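Local coordinates for protein ribonucleoside-diphosphate reductase (PDB 5IM3) that probably reduces ribonucleoside diphosphates to the 2'-deoxyribonucleotides needed for DNA synthesis, and binds the allosteric nucleotide dATP, at residues Q320-F323 with M324-A327; D546-R549 with K550-M554; M663-Q666 with D667-L671. One frame throughout, in Å; residues are numbered along the deposited sequence.

Contact 1: Q320-F323 with M324-A327; sequences QIFF and MRVA
Four successive i to i+4 bonds of a regular alpha-helix, given by the amides of Met324, Arg325, Val326 and Ala327 to the carbonyls of Gln320, Ile321, Phe322 and Phe323, bring Phe322 beside both Arg325 and Val326; the shortest runs 2.8 Å from Arg325 N to Ile321 O. The Phe322 ring has two different neighbours from the next turn. Over one of its faces lies the CG2 methyl of Val326, 4.3 Å from the ring centroid and only 18° off the normal, which meets the criteria of a CH-pi contact. The two side chains run alongside each other in the same direction, and CG2 also rests 3.3 Å from Phe322 O. At the ring edge, near its plane, stands NH2 of Arg325, 3.1 Å from Phe322 CD1. With ring and guanidinium planes 69° apart, this is no parallel stack. The arginine chain bends at its third torsion (chi3 73°), which turns its end back to the ring. Partners outside the helical turn hold that end: Glu317 forms a salt bridge with NE, and the carbonyl of Ala363 accepts a bond from NH1. Phe308 meets Phe322 edge-to-face. This is i to i+3 and i to i+4 packing within helix 319-330 of the all-alpha region, whose residues here are all buried and pack against helices 250-267, 297-307 and 337-349.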
loop_
_atom_site.group_PDB
_atom_site.type_symbol
_atom_site.label_atom_id
_atom_site.label_comp_id
_atom_site.label_asym_id
_atom_site.label_seq_id
_atom_site.Cartn_x
_atom_site.Cartn_y
_atom_site.Cartn_z
ATOM N N GLN A 320 -56.323 19.365 6.505
ATOM C CA GLN A 320 -56.946 20.292 5.564
ATOM C C GLN A 320 -57.015 21.703 6.129
ATOM O O GLN A 320 -56.993 22.675 5.367
ATOM C CB GLN A 320 -58.344 19.806 5.180
ATOM C CG GLN A 320 -58.360 18.447 4.503
ATOM C CD GLN A 320 -57.417 18.376 3.312
ATOM O OE1 GLN A 320 -57.545 19.141 2.358
ATOM N NE2 GLN A 320 -56.452 17.463 3.373
ATOM N N ILE A 321 -57.103 21.836 7.454
ATOM C CA ILE A 321 -57.057 23.159 8.062
ATOM C C ILE A 321 -55.638 23.709 8.014
ATOM O O ILE A 321 -55.440 24.922 7.879
ATOM C CB ILE A 321 -57.615 23.091 9.498
ATOM C CG1 ILE A 321 -59.149 23.010 9.448
ATOM C CG2 ILE A 321 -57.156 24.287 10.333
ATOM C CD1 ILE A 321 -59.820 22.819 10.798
ATOM N N PHE A 322 -54.633 22.837 8.113
ATOM C CA PHE A 322 -53.255 23.267 7.910
ATOM C C PHE A 322 -53.080 23.896 6.533
ATOM O O PHE A 322 -52.561 25.011 6.408
ATOM C CB PHE A 322 -52.304 22.080 8.089
ATOM C CG PHE A 322 -50.916 22.324 7.559
ATOM C CD1 PHE A 322 -50.017 23.112 8.259
ATOM C CD2 PHE A 322 -50.513 21.760 6.361
ATOM C CE1 PHE A 322 -48.739 23.334 7.771
ATOM C CE2 PHE A 322 -49.238 21.975 5.868
ATOM C CZ PHE A 322 -48.350 22.761 6.574
ATOM N N PHE A 323 -53.519 23.195 5.484
ATOM C CA PHE A 323 -53.401 23.744 4.138
ATOM C C PHE A 323 -54.203 25.027 3.993
ATOM O O PHE A 323 -53.791 25.937 3.265
ATOM C CB PHE A 323 -53.857 22.712 3.102
ATOM C CG PHE A 323 -52.897 21.569 2.914
ATOM C CD1 PHE A 323 -51.535 21.797 2.803
ATOM C CD2 PHE A 323 -53.360 20.263 2.846
ATOM C CE1 PHE A 323 -50.651 20.750 2.631
ATOM C CE2 PHE A 323 -52.479 19.209 2.672
ATOM C CZ PHE A 323 -51.119 19.457 2.566
ATOM N N MET A 324 -55.340 25.123 4.683
ATOM C CA MET A 324 -56.149 26.332 4.605
ATOM C C MET A 324 -55.472 27.493 5.328
ATOM O O MET A 324 -55.570 28.643 4.887
ATOM C CB MET A 324 -57.543 26.064 5.180
ATOM C CG MET A 324 -58.504 27.243 5.100
ATOM S SD MET A 324 -58.815 27.809 3.412
ATOM C CE MET A 324 -59.859 26.487 2.800
ATOM N N ARG A 325 -54.774 27.215 6.436
ATOM C CA ARG A 325 -54.031 28.274 7.115
ATOM C C ARG A 325 -52.950 28.846 6.212
ATOM O O ARG A 325 -52.768 30.064 6.135
ATOM C CB ARG A 325 -53.397 27.764 8.410
ATOM C CG ARG A 325 -52.154 28.590 8.800
ATOM C CD ARG A 325 -51.634 28.287 10.181
ATOM N NE ARG A 325 -50.965 26.990 10.268
ATOM C CZ ARG A 325 -49.701 26.761 9.922
ATOM N NH1 ARG A 325 -48.937 27.731 9.433
ATOM N NH2 ARG A 325 -49.195 25.545 10.060
ATOM N N VAL A 326 -52.188 27.972 5.554
ATOM C CA VAL A 326 -51.117 28.446 4.682
ATOM C C VAL A 326 -51.704 29.270 3.547
ATOM O O VAL A 326 -51.194 30.346 3.208
ATOM C CB VAL A 326 -50.289 27.258 4.153
ATOM C CG1 VAL A 326 -49.136 27.750 3.285
ATOM C CG2 VAL A 326 -49.766 26.422 5.309
ATOM N N ALA A 327 -52.798 28.783 2.957
ATOM C CA ALA A 327 -53.459 29.512 1.884
ATOM C C ALA A 327 -53.929 30.878 2.367
ATOM O O ALA A 327 -53.728 31.890 1.687
ATOM C CB ALA A 327 -54.634 28.693 1.351
#

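Contact 2: D546-R549 with K550-M554; sequences DLWR and KMLSM
Trp548 and Leu552, one helical turn apart, make the closest side-chain contact here: the leucine CD1 methyl sits over one face of the indole, 3.4 Å from Trp548 NE1, and is offset toward the rim. Its sister methyl CD2 covers the benzo half, 4.1 Å from the centroid of the six-membered ring and 17° from its normal, a CH-pi contact. Both branches of the leucine therefore lie along the same aromatic face. Met551 approaches the indole differently, crossing Trp548 at about a right angle with its methyl CE 4.2 Å from CE3. Its sulfur serves a second neighbour, since SD lies 4.1 Å from Leu547 CG. The methionine CG is placed beside its own backbone N (chi1 -64°), which lays the chain back over the preceding turn, with CG 3.1 Å from Leu547 O.

Backbone bonds from Lys550, Met551, Leu552 and Ser553 to the residues four earlier set this spacing. Ser553 OG adds a bond of 2.9 Å to Lys550 O, reaching it from the same face of the carbonyl plane as the amide of Met554, so two donors grip that oxygen. Farther out, Asp889 accepts a hydrogen bond from the indole NE1 and thereby helps fix the ring's orientation, while Lys550 NZ forms a salt bridge with Glu466. The pattern is that of an amphipathic alpha-helix: in the barrel region, helix 544-558 turns Trp548, Met551 and Leu552 toward helices 489-496 and 885-897, and keeps Asp546 and Arg549 on its solvent side.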
loop_
_atom_site.group_PDB
_atom_site.type_symbol
_atom_site.label_atom_id
_atom_site.label_comp_id
_atom_site.label_asym_id
_atom_site.label_seq_id
_atom_site.Cartn_x
_atom_site.Cartn_y
_atom_site.Cartn_z
ATOM N N ASP A 546 -3.066 21.581 -12.694
ATOM C CA ASP A 546 -2.669 21.183 -11.345
ATOM C C ASP A 546 -3.671 21.673 -10.308
ATOM O O ASP A 546 -4.010 20.943 -9.370
ATOM C CB ASP A 546 -1.270 21.711 -11.030
ATOM C CG ASP A 546 -0.193 21.064 -11.882
ATOM O OD1 ASP A 546 -0.462 20.007 -12.491
ATOM O OD2 ASP A 546 0.929 21.612 -11.932
ATOM N N LEU A 547 -4.152 22.906 -10.452
ATOM C CA LEU A 547 -5.157 23.410 -9.523
ATOM C C LEU A 547 -6.488 22.699 -9.735
ATOM O O LEU A 547 -7.187 22.371 -8.769
ATOM C CB LEU A 547 -5.308 24.923 -9.689
ATOM C CG LEU A 547 -6.233 25.632 -8.700
ATOM C CD1 LEU A 547 -5.745 25.446 -7.270
ATOM C CD2 LEU A 547 -6.341 27.115 -9.042
ATOM N N TRP A 548 -6.846 22.451 -10.995
ATOM C CA TRP A 548 -8.048 21.687 -11.304
ATOM C C TRP A 548 -8.006 20.312 -10.644
ATOM O O TRP A 548 -8.982 19.881 -10.016
ATOM C CB TRP A 548 -8.182 21.572 -12.823
ATOM C CG TRP A 548 -9.309 20.723 -13.327
ATOM C CD1 TRP A 548 -9.203 19.557 -14.030
ATOM C CD2 TRP A 548 -10.712 20.983 -13.194
ATOM N NE1 TRP A 548 -10.451 19.073 -14.337
ATOM C CE2 TRP A 548 -11.395 19.930 -13.836
ATOM C CE3 TRP A 548 -11.457 22.001 -12.593
ATOM C CZ2 TRP A 548 -12.786 19.864 -13.891
ATOM C CZ3 TRP A 548 -12.841 21.932 -12.649
ATOM C CH2 TRP A 548 -13.488 20.872 -13.292
ATOM N N ARG A 549 -6.869 19.618 -10.755
ATOM C CA ARG A 549 -6.725 18.310 -10.121
ATOM C C ARG A 549 -6.894 18.407 -8.609
ATOM O O ARG A 549 -7.540 17.551 -7.993
ATOM C CB ARG A 549 -5.361 17.708 -10.473
ATOM C CG ARG A 549 -5.034 16.412 -9.740
ATOM C CD ARG A 549 -3.676 15.847 -10.153
ATOM N NE ARG A 549 -3.685 15.309 -11.512
ATOM C CZ ARG A 549 -2.718 14.552 -12.028
ATOM N NH1 ARG A 549 -1.654 14.233 -11.299
ATOM N NH2 ARG A 549 -2.813 14.105 -13.276
ATOM N N LYS A 550 -6.314 19.440 -7.994
ATOM C CA LYS A 550 -6.473 19.629 -6.556
ATOM C C LYS A 550 -7.932 19.878 -6.197
ATOM O O LYS A 550 -8.428 19.369 -5.184
ATOM C CB LYS A 550 -5.595 20.789 -6.087
ATOM C CG LYS A 550 -5.633 21.053 -4.588
ATOM C CD LYS A 550 -5.000 19.912 -3.810
ATOM C CE LYS A 550 -4.848 20.263 -2.342
ATOM N NZ LYS A 550 -4.260 19.140 -1.562
ATOM N N MET A 551 -8.637 20.657 -7.019
ATOM C CA MET A 551 -10.047 20.924 -6.761
ATOM C C MET A 551 -10.866 19.638 -6.795
ATOM O O MET A 551 -11.735 19.425 -5.943
ATOM C CB MET A 551 -10.578 21.934 -7.781
ATOM C CG MET A 551 -9.925 23.309 -7.684
ATOM S SD MET A 551 -10.065 24.291 -9.193
ATOM C CE MET A 551 -11.845 24.514 -9.300
ATOM N N LEU A 552 -10.597 18.760 -7.766
ATOM C CA LEU A 552 -11.382 17.531 -7.868
ATOM C C LEU A 552 -11.014 16.532 -6.779
ATOM O O LEU A 552 -11.887 15.804 -6.294
ATOM C CB LEU A 552 -11.207 16.905 -9.251
ATOM C CG LEU A 552 -11.643 17.785 -10.426
ATOM C CD1 LEU A 552 -11.449 17.039 -11.740
ATOM C CD2 LEU A 552 -13.092 18.252 -10.278
ATOM N N SER A 553 -9.747 16.491 -6.367
ATOM C CA SER A 553 -9.355 15.559 -5.316
ATOM C C SER A 553 -9.946 15.964 -3.971
ATOM O O SER A 553 -10.319 15.100 -3.168
ATOM C CB SER A 553 -7.830 15.464 -5.232
ATOM O OG SER A 553 -7.266 16.686 -4.806
ATOM N N MET A 554 -10.045 17.273 -3.703
ATOM C CA MET A 554 -10.691 17.723 -2.472
ATOM C C MET A 554 -12.191 17.464 -2.512
ATOM O O MET A 554 -12.780 17.040 -1.512
ATOM C CB MET A 554 -10.416 19.209 -2.238
ATOM C CG MET A 554 -8.992 19.529 -1.807
ATOM S SD MET A 554 -8.526 18.735 -0.255
ATOM C CE MET A 554 -7.630 17.299 -0.866
#

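Contact 3: M663-Q666 with D667-L671; sequences MGFQ and DALYL
Gln666 and Tyr670 face each other as two flat groups, the side-chain amide and the phenol ring having planes only 4° apart. The amide nitrogen NE2 of Gln666 lies over one face of the ring, 3.5 Å from Tyr670 CE1. Gln666 CD is 3.6 Å from Tyr670 OH, so the amide lies nearly parallel to the ring but offset, NE2 over its rim and OE1 beyond it. A bend at the second torsion of Gln666 (chi2 71°) carries its amide forward along the helix, over the tyrosine ring. The pose is fixed from outside: Thr788 gives its backbone N-H to Gln666 OE1, and its OG1 is hydrogen-bonded to Tyr670 OH, so one residue holds both groups. The backbone oxygen of Gln666 also stands 3.6 Å above the Tyr670 ring plane, toward the rim.

Phe665 and Leu669 form the other pair. Leu669 CD1 approaches the phenyl ring obliquely, 3.7 Å from Phe665 CE2, and is also 3.8 Å from Gln666 NE2, which links the two pairs. The helix is started by Gly664 at the N-cap, its positive phi (77°) being one that favours glycine; its carbonyl accepts the amide of Ala668 at 2.8 Å from O to N. Met663 ends strand 659-663, which runs parallel to strand 600-608 in the sheet, and helix 665-672 follows after the single residue Gly664, with Phe665 and Leu669 against helix 679-707 and Asp667 against helix 807-815.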
loop_
_atom_site.group_PDB
_atom_site.type_symbol
_atom_site.label_atom_id
_atom_site.label_comp_id
_atom_site.label_asym_id
_atom_site.label_seq_id
_atom_site.Cartn_x
_atom_site.Cartn_y
_atom_site.Cartn_z
ATOM N N MET A 663 -40.582 18.687 -8.712
ATOM C CA MET A 663 -40.273 17.466 -7.982
ATOM C C MET A 663 -41.108 16.330 -8.554
ATOM O O MET A 663 -42.052 16.546 -9.320
ATOM C CB MET A 663 -40.511 17.627 -6.472
ATOM C CG MET A 663 -41.907 18.080 -6.085
ATOM S SD MET A 663 -42.120 18.127 -4.291
ATOM C CE MET A 663 -43.796 18.735 -4.163
ATOM N N GLY A 664 -40.740 15.107 -8.177
ATOM C CA GLY A 664 -41.370 13.931 -8.738
ATOM C C GLY A 664 -40.910 13.587 -10.136
ATOM O O GLY A 664 -41.617 12.868 -10.848
ATOM N N PHE A 665 -39.738 14.074 -10.548
ATOM C CA PHE A 665 -39.268 13.831 -11.910
ATOM C C PHE A 665 -39.021 12.347 -12.147
ATOM O O PHE A 665 -39.477 11.780 -13.146
ATOM C CB PHE A 665 -37.995 14.636 -12.176
ATOM C CG PHE A 665 -37.503 14.536 -13.592
ATOM C CD1 PHE A 665 -37.997 15.382 -14.572
ATOM C CD2 PHE A 665 -36.554 13.591 -13.945
ATOM C CE1 PHE A 665 -37.549 15.291 -15.875
ATOM C CE2 PHE A 665 -36.105 13.493 -15.248
ATOM C CZ PHE A 665 -36.603 14.347 -16.213
ATOM N N GLN A 666 -38.293 11.699 -11.237
ATOM C CA GLN A 666 -38.029 10.272 -11.387
ATOM C C GLN A 666 -39.330 9.482 -11.420
ATOM O O GLN A 666 -39.494 8.572 -12.239
ATOM C CB GLN A 666 -37.122 9.789 -10.253
ATOM C CG GLN A 666 -36.940 8.275 -10.166
ATOM C CD GLN A 666 -36.105 7.710 -11.299
ATOM O OE1 GLN A 666 -34.916 7.443 -11.132
ATOM N NE2 GLN A 666 -36.725 7.520 -12.456
ATOM N N ASP A 667 -40.276 9.827 -10.543
ATOM C CA ASP A 667 -41.566 9.149 -10.542
ATOM C C ASP A 667 -42.350 9.441 -11.816
ATOM O O ASP A 667 -43.090 8.578 -12.299
ATOM C CB ASP A 667 -42.369 9.561 -9.310
ATOM C CG ASP A 667 -41.776 9.021 -8.020
ATOM O OD1 ASP A 667 -40.713 8.367 -8.080
ATOM O OD2 ASP A 667 -42.366 9.258 -6.945
ATOM N N ALA A 668 -42.198 10.641 -12.377
ATOM C CA ALA A 668 -42.841 10.935 -13.653
ATOM C C ALA A 668 -42.259 10.078 -14.770
ATOM O O ALA A 668 -42.979 9.679 -15.691
ATOM C CB ALA A 668 -42.702 12.420 -13.986
ATOM N N LEU A 669 -40.952 9.796 -14.714
ATOM C CA LEU A 669 -40.347 8.885 -15.682
ATOM C C LEU A 669 -40.950 7.489 -15.569
ATOM O O LEU A 669 -41.249 6.851 -16.586
ATOM C CB LEU A 669 -38.831 8.822 -15.477
ATOM C CG LEU A 669 -37.999 10.057 -15.822
ATOM C CD1 LEU A 669 -36.550 9.831 -15.420
ATOM C CD2 LEU A 669 -38.088 10.394 -17.299
ATOM N N TYR A 670 -41.130 6.996 -14.342
ATOM C CA TYR A 670 -41.745 5.687 -14.150
ATOM C C TYR A 670 -43.095 5.608 -14.850
ATOM O O TYR A 670 -43.394 4.630 -15.545
ATOM C CB TYR A 670 -41.913 5.392 -12.656
ATOM C CG TYR A 670 -40.627 5.198 -11.877
ATOM C CD1 TYR A 670 -39.478 4.705 -12.486
ATOM C CD2 TYR A 670 -40.569 5.498 -10.521
ATOM C CE1 TYR A 670 -38.308 4.523 -11.768
ATOM C CE2 TYR A 670 -39.405 5.323 -9.796
ATOM C CZ TYR A 670 -38.278 4.833 -10.423
ATOM O OH TYR A 670 -37.120 4.654 -9.703
ATOM N N LEU A 671 -43.933 6.633 -14.672
ATOM C CA LEU A 671 -45.273 6.605 -15.249
ATOM C C LEU A 671 -45.250 6.558 -16.767
ATOM O O LEU A 671 -46.230 6.122 -17.377
ATOM C CB LEU A 671 -46.071 7.822 -14.779
ATOM C CG LEU A 671 -46.412 7.858 -13.289
ATOM C CD1 LEU A 671 -47.161 9.136 -12.941
ATOM C CD2 LEU A 671 -47.231 6.636 -12.891
#

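All three contacts are local packing along one helix each, contact 3 at the helix start, yet their settings differ. Contacts 1 and 3 are buried, whereas contact 2 lies partly at the surface. Contact 1 belongs to the all-alpha region and the other two to the barrel region; the centres of contacts 1 and 2 are about 49 Å apart, on opposite sides of the chain's centre. Contact 3 lies innermost, its centre about 13 Å from that of the chain, and alone includes the end of a strand. Aromatic rings recur with changing partners: valine and a guanidinium in contact 1, leucine and methionine in contact 2, a parallel amide on one ring and a leucine on another in contact 3. No two contacts touch.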